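Local coordinates for protein dipicolinate synthase subunit B (Bacillus halodurans, PDB 3LQK) that probably forms the flavoprotein-like subunit of dipicolinate synthase, the enzyme that makes the dipicolinic acid of bacterial spores, at residues 19-24 against 57-62; 100-103 against 108-111; 176-181 against 187-192. One frame throughout, in Å; residues are numbered along the deposited sequence.

How the interactions relate
The three contacts are spread over one Rossmann-like, Flavoprotein-family subunit and do not touch each other. Interactions 1 and 2 lie beyond the C-terminal ends of the parallel strands 9-13 and 89-95; their centres are about 21 Å apart, and their nearest atoms about 10 Å. Interaction 2 also borders neighbouring subunits, and its lysine side chain lies about 5 Å from a bound phosphate ion, probably from the crystallisation liquor. Interaction 3 sits on the opposite side of the chain's centre from interaction 2, about 22 Å away between centres. It approaches interaction 1 to about 5 Å between nearest atoms: the loop 19-24 runs into helix 25-33, against which helix 176-184 packs.

Interaction 1 (19-24 against 57-62); sequences CTYHEV and SEWINK
An edge-to-face aromatic pair, Tyr21 against Trp59, ties the loop that follows the first strand of this Rossmann-like Flavoprotein fold to the first turn of helix 58-66. Tyr21 presents the CD2-CE2 edge of its ring to one face of the indole, offset toward the rim: CD2 of Tyr21 is 3.5 Å from CE3 of Trp59, and the ring planes stand at 73°. The phenol ring and the six-membered ring of the indole have their centroids 5.1 Å apart. The two side chains run alongside each other in the same direction. Trp59 gets there with its CG between its own backbone N and carbonyl carbon (chi1 73°), and the indole stands out across the helix axis to meet Tyr21. CG1 of Ile60 fills the opposite face of the indole, 3.6 Å above its plane, so the ring is sandwiched between loop and helix. His18 also stacks on Trp59, while Leu14 and Pro94 pack on Tyr21, whose OH makes a weak hydrogen bond to the carbonyl of Gly16. With no hydrogen bond crossing between the two segments, loop and helix are joined here probably by dispersion and a weak electrostatic attraction between ring C-H groups and the indole's pi face.

Interaction 2 (100-103 against 108-111); sequences TSKF and TDSP
The carboxylate of Asp109 is met by Lys102 at one oxygen, OD1, and the lysine lays no atom squarely over either face. NZ lies on the syn side of OD1, 18° out of the carboxylate plane, while CD of the lysine stands on the other side of that plane, so the chain passes through it in front of the group. This salt bridge spans the turn of a helix-loop-helix connection, from helix 97-104 to the residues that lead into helix 111-121. The bridge is one-sided: NZ of Lys102 is 2.7 Å from OD1 of Asp109, but 4.0 Å from OD2 of the same residue. A bend at chi3 (-68°) brings the end of the lysine round to the acid, and the two side chains cross at about a right angle. Next in the chain, Ser110 is the N-cap of helix 111-121, its OG accepting a hydrogen bond from the backbone N of Leu113. Asn98 of a third subunit packs on Asp109 and bonds to the N of Thr108, and Met107 of a second subunit packs on Lys102, which places the turn at subunit interfaces. The side chain of Lys102 also comes to about 5 Å from a bound phosphate, probably from the crystallisation liquor, though such ions can mark pockets. The lysine's CD also passes close to the same carboxylate oxygen, 3.3 Å from OD1 of Asp109.

Interaction 3 (176-181 against 187-192); sequences LPETIE and QQYQPV
Glu178 and Tyr189 run side by side and point the same way, the aliphatic start of the glutamate laid over one face of the phenol ring. The touching atom is CB of Glu178, 3.9 Å from the ring centroid of Tyr189 and 14° off the ring normal, a CH-pi contact. Beyond CB the glutamate bends at chi2 (84°), which takes the carboxylate off the ring. Thr179 comes differently, crossing the tyrosine at about a right angle: its OG1 lies 4.0 Å from CD2 of Tyr189, approaching the ring obliquely. That hydroxyl is bonded to the carbonyl of Ala175, one turn back in the helix. Between the backbones, where Thr179 and Tyr189 have the closest CA atoms (5.3 Å), a single water does the joining. It donates to the O of Thr179 at 2.9 Å and to the O of Gln187 at 2.7 Å, and accepts from the N of Tyr189. Gln188 probably helps fix the path of the outer chain: its NE2 gives a nearly straight bond (174°) to the O of Tyr189, in the carbonyl plane on a lone pair. Pro156 of strand 152-159 touches both Thr179 and Tyr189. Past Tyr189 the chain meets a fourth subunit, with Gln190 packed on its Pro166. The whole is a C-terminal extension folded back along the last helix of a Rossmann-like alpha/beta domain, joined to that helix in these two segments by the face of Tyr189, its packing on Thr179 and a bridging water.

Interaction 1 (19-24 against 57-62)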
loop_
_atom_site.group_PDB
_atom_site.type_symbol
_atom_site.label_atom_id
_atom_site.label_comp_id
_atom_site.label_asym_id
_atom_site.label_seq_id
_atom_site.Cartn_x
_atom_site.Cartn_y
_atom_site.Cartn_z
ATOM N N CYS A 19 -32.776 0.780 3.922
ATOM C CA CYS A 19 -33.455 0.617 5.208
ATOM C C CYS A 19 -32.538 0.885 6.434
ATOM O O CYS A 19 -32.952 0.710 7.589
ATOM C CB CYS A 19 -34.014 -0.820 5.303
ATOM S SG CYS A 19 -32.638 -2.031 5.442
ATOM N N THR A 20 -31.287 1.259 6.164
ATOM C CA THR A 20 -30.300 1.636 7.185
ATOM C C THR A 20 -30.254 3.163 7.356
ATOM O O THR A 20 -29.448 3.676 8.166
ATOM C CB THR A 20 -28.870 1.176 6.778
ATOM O OG1 THR A 20 -28.525 1.765 5.512
ATOM C CG2 THR A 20 -28.745 -0.380 6.717
ATOM N N TYR A 21 -31.078 3.896 6.592
ATOM C CA TYR A 21 -31.029 5.361 6.674
ATOM C C TYR A 21 -31.839 5.940 7.845
ATOM O O TYR A 21 -31.820 7.147 8.062
ATOM C CB TYR A 21 -31.404 6.037 5.341
ATOM C CG TYR A 21 -30.702 5.514 4.093
ATOM C CD1 TYR A 21 -29.434 4.927 4.154
ATOM C CD2 TYR A 21 -31.309 5.638 2.852
ATOM C CE1 TYR A 21 -28.799 4.449 2.984
ATOM C CE2 TYR A 21 -30.701 5.193 1.694
ATOM C CZ TYR A 21 -29.450 4.585 1.760
ATOM O OH TYR A 21 -28.853 4.164 0.597
ATOM N N HIS A 22 -32.502 5.106 8.635
ATOM C CA HIS A 22 -33.237 5.640 9.782
ATOM C C HIS A 22 -32.266 6.154 10.874
ATOM O O HIS A 22 -32.638 6.945 11.748
ATOM C CB HIS A 22 -34.221 4.624 10.362
ATOM C CG HIS A 22 -33.553 3.461 11.008
ATOM N ND1 HIS A 22 -33.185 3.459 12.343
ATOM C CD2 HIS A 22 -33.136 2.272 10.495
ATOM C CE1 HIS A 22 -32.601 2.300 12.629
ATOM N NE2 HIS A 22 -32.545 1.569 11.524
ATOM N N GLU A 23 -31.036 5.685 10.830
ATOM C CA GLU A 23 -30.023 6.169 11.766
ATOM C C GLU A 23 -29.400 7.519 11.346
ATOM O O GLU A 23 -28.904 8.255 12.212
ATOM C CB GLU A 23 -28.953 5.087 11.920
ATOM C CG GLU A 23 -28.309 4.640 10.560
ATOM C CD GLU A 23 -27.980 3.136 10.495
ATOM O OE1 GLU A 23 -28.608 2.321 11.242
ATOM O OE2 GLU A 23 -27.081 2.785 9.676
ATOM N N VAL A 24 -29.469 7.900 10.063
ATOM C CA VAL A 24 -28.871 9.187 9.641
ATOM C C VAL A 24 -29.891 10.261 9.270
ATOM O O VAL A 24 -29.559 11.403 9.361
ATOM C CB VAL A 24 -27.834 9.032 8.485
ATOM C CG1 VAL A 24 -26.694 8.141 8.912
ATOM C CG2 VAL A 24 -28.532 8.426 7.190
ATOM N N SER A 57 -40.055 3.995 -2.226
ATOM C CA SER A 57 -39.850 3.615 -0.840
ATOM C C SER A 57 -39.964 4.827 0.127
ATOM O O SER A 57 -39.735 5.988 -0.253
ATOM C CB SER A 57 -38.463 2.937 -0.708
ATOM O OG SER A 57 -38.266 1.988 -1.743
ATOM N N GLU A 58 -40.318 4.531 1.378
ATOM C CA GLU A 58 -40.567 5.567 2.372
ATOM C C GLU A 58 -39.382 6.532 2.476
ATOM O O GLU A 58 -39.600 7.727 2.536
ATOM C CB GLU A 58 -40.887 4.963 3.767
ATOM N N TRP A 59 -38.144 5.989 2.496
ATOM C CA TRP A 59 -36.919 6.773 2.678
ATOM C C TRP A 59 -36.818 7.969 1.725
ATOM O O TRP A 59 -36.441 9.060 2.159
ATOM C CB TRP A 59 -35.637 5.888 2.617
ATOM C CG TRP A 59 -35.260 5.394 1.246
ATOM C CD1 TRP A 59 -35.814 4.361 0.596
ATOM C CD2 TRP A 59 -34.276 5.938 0.368
ATOM N NE1 TRP A 59 -35.271 4.221 -0.662
ATOM C CE2 TRP A 59 -34.303 5.176 -0.817
ATOM C CE3 TRP A 59 -33.405 7.014 0.451
ATOM C CZ2 TRP A 59 -33.465 5.445 -1.914
ATOM C CZ3 TRP A 59 -32.569 7.277 -0.629
ATOM C CH2 TRP A 59 -32.607 6.490 -1.801
ATOM N N ILE A 60 -37.196 7.803 0.457
ATOM C CA ILE A 60 -37.169 8.928 -0.477
ATOM C C ILE A 60 -38.118 10.018 -0.031
ATOM O O ILE A 60 -37.718 11.179 0.045
ATOM C CB ILE A 60 -37.496 8.501 -1.927
ATOM C CG1 ILE A 60 -36.356 7.656 -2.500
ATOM C CG2 ILE A 60 -37.656 9.723 -2.858
ATOM C CD1 ILE A 60 -36.816 6.813 -3.670
ATOM N N ASN A 61 -39.367 9.641 0.249
ATOM C CA ASN A 61 -40.354 10.570 0.778
ATOM C C ASN A 61 -39.801 11.308 2.024
ATOM O O ASN A 61 -39.944 12.540 2.149
ATOM C CB ASN A 61 -41.687 9.853 1.109
ATOM C CG ASN A 61 -42.276 9.096 -0.111
ATOM O OD1 ASN A 61 -42.071 9.498 -1.273
ATOM N ND2 ASN A 61 -42.993 7.980 0.149
ATOM N N LYS A 62 -39.180 10.555 2.943
ATOM C CA LYS A 62 -38.599 11.156 4.152
ATOM C C LYS A 62 -37.527 12.205 3.855
ATOM O O LYS A 62 -37.569 13.305 4.385
ATOM C CB LYS A 62 -38.036 10.083 5.079
ATOM C CG LYS A 62 -39.105 9.066 5.593
ATOM C CD LYS A 62 -38.772 8.433 6.954
ATOM C CE LYS A 62 -40.000 7.674 7.502
ATOM N NZ LYS A 62 -39.601 6.638 8.497
#

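Interaction 2 (100-103 against 108-111)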
loop_
_atom_site.group_PDB
_atom_site.type_symbol
_atom_site.label_atom_id
_atom_site.label_comp_id
_atom_site.label_asym_id
_atom_site.label_seq_id
_atom_site.Cartn_x
_atom_site.Cartn_y
_atom_site.Cartn_z
ATOM N N THR A 100 -16.343 2.634 1.302
ATOM C CA THR A 100 -15.067 2.944 1.952
ATOM C C THR A 100 -13.897 2.509 1.104
ATOM O O THR A 100 -12.937 3.271 0.878
ATOM C CB THR A 100 -14.977 2.254 3.277
ATOM O OG1 THR A 100 -16.078 2.698 4.059
ATOM C CG2 THR A 100 -13.651 2.602 4.048
ATOM N N SER A 101 -13.960 1.299 0.571
ATOM C CA SER A 101 -12.787 0.909 -0.181
ATOM C C SER A 101 -12.692 1.523 -1.579
ATOM O O SER A 101 -11.581 1.725 -2.051
ATOM C CB SER A 101 -12.677 -0.565 -0.205
ATOM N N LYS A 102 -13.834 1.861 -2.198
ATOM C CA LYS A 102 -13.800 2.647 -3.387
ATOM C C LYS A 102 -13.237 4.052 -3.093
ATOM O O LYS A 102 -12.383 4.478 -3.780
ATOM C CB LYS A 102 -15.161 2.791 -4.021
ATOM C CG LYS A 102 -15.642 1.478 -4.642
ATOM C CD LYS A 102 -16.843 1.610 -5.626
ATOM C CE LYS A 102 -18.158 2.024 -4.924
ATOM N NZ LYS A 102 -19.384 2.252 -5.801
ATOM N N PHE A 103 -13.729 4.734 -2.065
ATOM C CA PHE A 103 -13.331 6.089 -1.768
ATOM C C PHE A 103 -11.794 6.106 -1.493
ATOM O O PHE A 103 -11.060 6.896 -2.082
ATOM C CB PHE A 103 -14.189 6.575 -0.565
ATOM C CG PHE A 103 -13.987 8.009 -0.179
ATOM C CD1 PHE A 103 -13.708 8.971 -1.119
ATOM C CD2 PHE A 103 -14.120 8.389 1.128
ATOM C CE1 PHE A 103 -13.511 10.302 -0.745
ATOM C CE2 PHE A 103 -13.895 9.710 1.508
ATOM C CZ PHE A 103 -13.651 10.677 0.550
ATOM N N THR A 108 -14.408 6.586 -8.188
ATOM C CA THR A 108 -15.392 7.619 -8.087
ATOM C C THR A 108 -16.418 7.228 -9.075
ATOM O O THR A 108 -16.429 7.819 -10.162
ATOM C CB THR A 108 -14.779 8.933 -8.570
ATOM O OG1 THR A 108 -13.720 9.320 -7.674
ATOM C CG2 THR A 108 -15.870 9.994 -8.631
ATOM N N ASP A 109 -17.210 6.198 -8.772
ATOM C CA ASP A 109 -18.175 5.690 -9.744
ATOM C C ASP A 109 -19.570 5.682 -9.174
ATOM O O ASP A 109 -20.329 4.786 -9.463
ATOM C CB ASP A 109 -17.797 4.268 -10.186
ATOM C CG ASP A 109 -17.867 3.242 -9.042
ATOM O OD1 ASP A 109 -18.252 3.606 -7.895
ATOM O OD2 ASP A 109 -17.523 2.057 -9.303
ATOM N N SER A 110 -19.870 6.598 -8.255
ATOM C CA SER A 110 -21.225 6.775 -7.840
ATOM C C SER A 110 -21.421 8.252 -7.622
ATOM O O SER A 110 -20.434 8.988 -7.423
ATOM C CB SER A 110 -21.543 5.996 -6.537
ATOM O OG SER A 110 -21.134 6.779 -5.379
ATOM N N PRO A 111 -22.688 8.690 -7.649
ATOM C CA PRO A 111 -22.948 10.075 -7.428
ATOM C C PRO A 111 -22.406 10.577 -6.052
ATOM O O PRO A 111 -21.873 11.689 -5.965
ATOM C CB PRO A 111 -24.477 10.188 -7.597
ATOM C CG PRO A 111 -24.894 8.974 -8.375
ATOM C CD PRO A 111 -23.933 7.919 -7.918
#

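Interaction 3 (176-181 against 187-192)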
loop_
_atom_site.group_PDB
_atom_site.type_symbol
_atom_site.label_atom_id
_atom_site.label_comp_id
_atom_site.label_asym_id
_atom_site.label_seq_id
_atom_site.Cartn_x
_atom_site.Cartn_y
_atom_site.Cartn_z
ATOM N N LEU A 176 -22.594 13.751 14.429
ATOM C CA LEU A 176 -22.337 14.278 13.061
ATOM C C LEU A 176 -22.184 15.806 12.993
ATOM O O LEU A 176 -21.154 16.304 12.492
ATOM C CB LEU A 176 -23.382 13.716 12.109
ATOM C CG LEU A 176 -23.446 14.014 10.612
ATOM C CD1 LEU A 176 -24.076 12.772 9.875
ATOM C CD2 LEU A 176 -24.286 15.219 10.358
ATOM N N PRO A 177 -23.098 16.575 13.641
ATOM C CA PRO A 177 -22.948 18.011 13.541
ATOM C C PRO A 177 -21.709 18.562 14.137
ATOM O O PRO A 177 -21.099 19.449 13.593
ATOM C CB PRO A 177 -24.173 18.553 14.296
ATOM C CG PRO A 177 -25.202 17.484 14.082
ATOM C CD PRO A 177 -24.356 16.213 14.277
ATOM N N GLU A 178 -21.344 18.052 15.278
ATOM C CA GLU A 178 -20.095 18.428 15.908
ATOM C C GLU A 178 -18.892 18.113 15.012
ATOM O O GLU A 178 -17.959 18.908 14.944
ATOM C CB GLU A 178 -19.934 17.647 17.226
ATOM C CG GLU A 178 -20.896 18.044 18.332
ATOM C CD GLU A 178 -22.337 17.375 18.308
ATOM O OE1 GLU A 178 -22.701 16.647 17.341
ATOM O OE2 GLU A 178 -23.129 17.654 19.293
ATOM N N THR A 179 -18.908 16.958 14.347
ATOM C CA THR A 179 -17.837 16.580 13.427
ATOM C C THR A 179 -17.777 17.547 12.267
ATOM O O THR A 179 -16.695 17.978 11.838
ATOM C CB THR A 179 -17.991 15.138 12.962
ATOM O OG1 THR A 179 -18.087 14.290 14.133
ATOM C CG2 THR A 179 -16.831 14.654 12.064
ATOM N N ILE A 180 -18.930 17.955 11.760
ATOM C CA ILE A 180 -18.938 18.963 10.667
ATOM C C ILE A 180 -18.348 20.281 11.191
ATOM O O ILE A 180 -17.515 20.899 10.518
ATOM C CB ILE A 180 -20.370 19.208 10.032
ATOM C CG1 ILE A 180 -20.893 17.902 9.423
ATOM C CG2 ILE A 180 -20.305 20.311 8.932
ATOM C CD1 ILE A 180 -22.194 17.951 8.641
ATOM N N GLU A 181 -18.772 20.694 12.373
ATOM C CA GLU A 181 -18.293 21.968 12.904
ATOM C C GLU A 181 -16.756 22.006 13.035
ATOM O O GLU A 181 -16.114 23.036 12.715
ATOM C CB GLU A 181 -18.901 22.241 14.249
ATOM C CG GLU A 181 -18.665 23.628 14.761
ATOM C CD GLU A 181 -18.721 23.739 16.311
ATOM O OE1 GLU A 181 -18.184 24.754 16.849
ATOM O OE2 GLU A 181 -19.285 22.826 17.000
ATOM N N GLN A 187 -10.320 20.688 11.455
ATOM C CA GLN A 187 -9.959 19.793 12.573
ATOM C C GLN A 187 -10.824 18.526 12.598
ATOM O O GLN A 187 -12.033 18.573 12.259
ATOM C CB GLN A 187 -10.154 20.499 13.952
ATOM C CG GLN A 187 -9.449 21.833 14.185
ATOM C CD GLN A 187 -7.929 21.734 14.053
ATOM O OE1 GLN A 187 -7.342 20.659 14.231
ATOM N NE2 GLN A 187 -7.274 22.866 13.722
ATOM N N GLN A 188 -10.201 17.434 13.030
ATOM C CA GLN A 188 -10.843 16.223 13.438
ATOM C C GLN A 188 -11.407 16.415 14.857
ATOM O O GLN A 188 -10.667 16.696 15.781
ATOM C CB GLN A 188 -9.828 15.044 13.473
ATOM C CG GLN A 188 -10.410 13.744 13.987
ATOM C CD GLN A 188 -11.650 13.237 13.168
ATOM O OE1 GLN A 188 -11.540 12.931 11.982
ATOM N NE2 GLN A 188 -12.793 13.121 13.825
ATOM N N TYR A 189 -12.711 16.199 15.010
ATOM C CA TYR A 189 -13.388 16.247 16.288
ATOM C C TYR A 189 -12.937 15.072 17.141
ATOM O O TYR A 189 -12.769 13.946 16.639
ATOM C CB TYR A 189 -14.916 16.214 16.058
ATOM C CG TYR A 189 -15.754 16.258 17.316
ATOM C CD1 TYR A 189 -15.890 17.414 18.090
ATOM C CD2 TYR A 189 -16.419 15.145 17.715
ATOM C CE1 TYR A 189 -16.703 17.410 19.288
ATOM C CE2 TYR A 189 -17.203 15.116 18.856
ATOM C CZ TYR A 189 -17.334 16.216 19.645
ATOM O OH TYR A 189 -18.109 16.043 20.726
ATOM N N GLN A 190 -12.762 15.329 18.437
ATOM C CA GLN A 190 -12.149 14.397 19.354
ATOM C C GLN A 190 -12.999 14.199 20.533
ATOM O O GLN A 190 -13.676 15.117 20.926
ATOM C CB GLN A 190 -10.818 14.936 19.826
ATOM C CG GLN A 190 -9.717 14.973 18.768
ATOM C CD GLN A 190 -9.353 13.611 18.140
ATOM O OE1 GLN A 190 -8.712 13.569 17.051
ATOM N NE2 GLN A 190 -9.723 12.520 18.786
ATOM N N PRO A 191 -13.007 12.994 21.139
ATOM C CA PRO A 191 -12.355 11.767 20.807
ATOM C C PRO A 191 -12.973 11.137 19.583
ATOM O O PRO A 191 -14.172 11.068 19.438
ATOM C CB PRO A 191 -12.568 10.913 22.055
ATOM C CG PRO A 191 -13.827 11.452 22.711
ATOM C CD PRO A 191 -13.737 12.917 22.432
ATOM N N VAL A 192 -12.137 10.696 18.654
ATOM C CA VAL A 192 -12.614 10.055 17.479
ATOM C C VAL A 192 -12.931 8.602 17.755
ATOM O O VAL A 192 -13.708 7.983 17.036
ATOM C CB VAL A 192 -11.638 10.257 16.301
ATOM C CG1 VAL A 192 -10.260 9.625 16.625
ATOM C CG2 VAL A 192 -12.268 9.735 14.967
HETATM O O HOH W 1 -14.075 16.803 12.387
#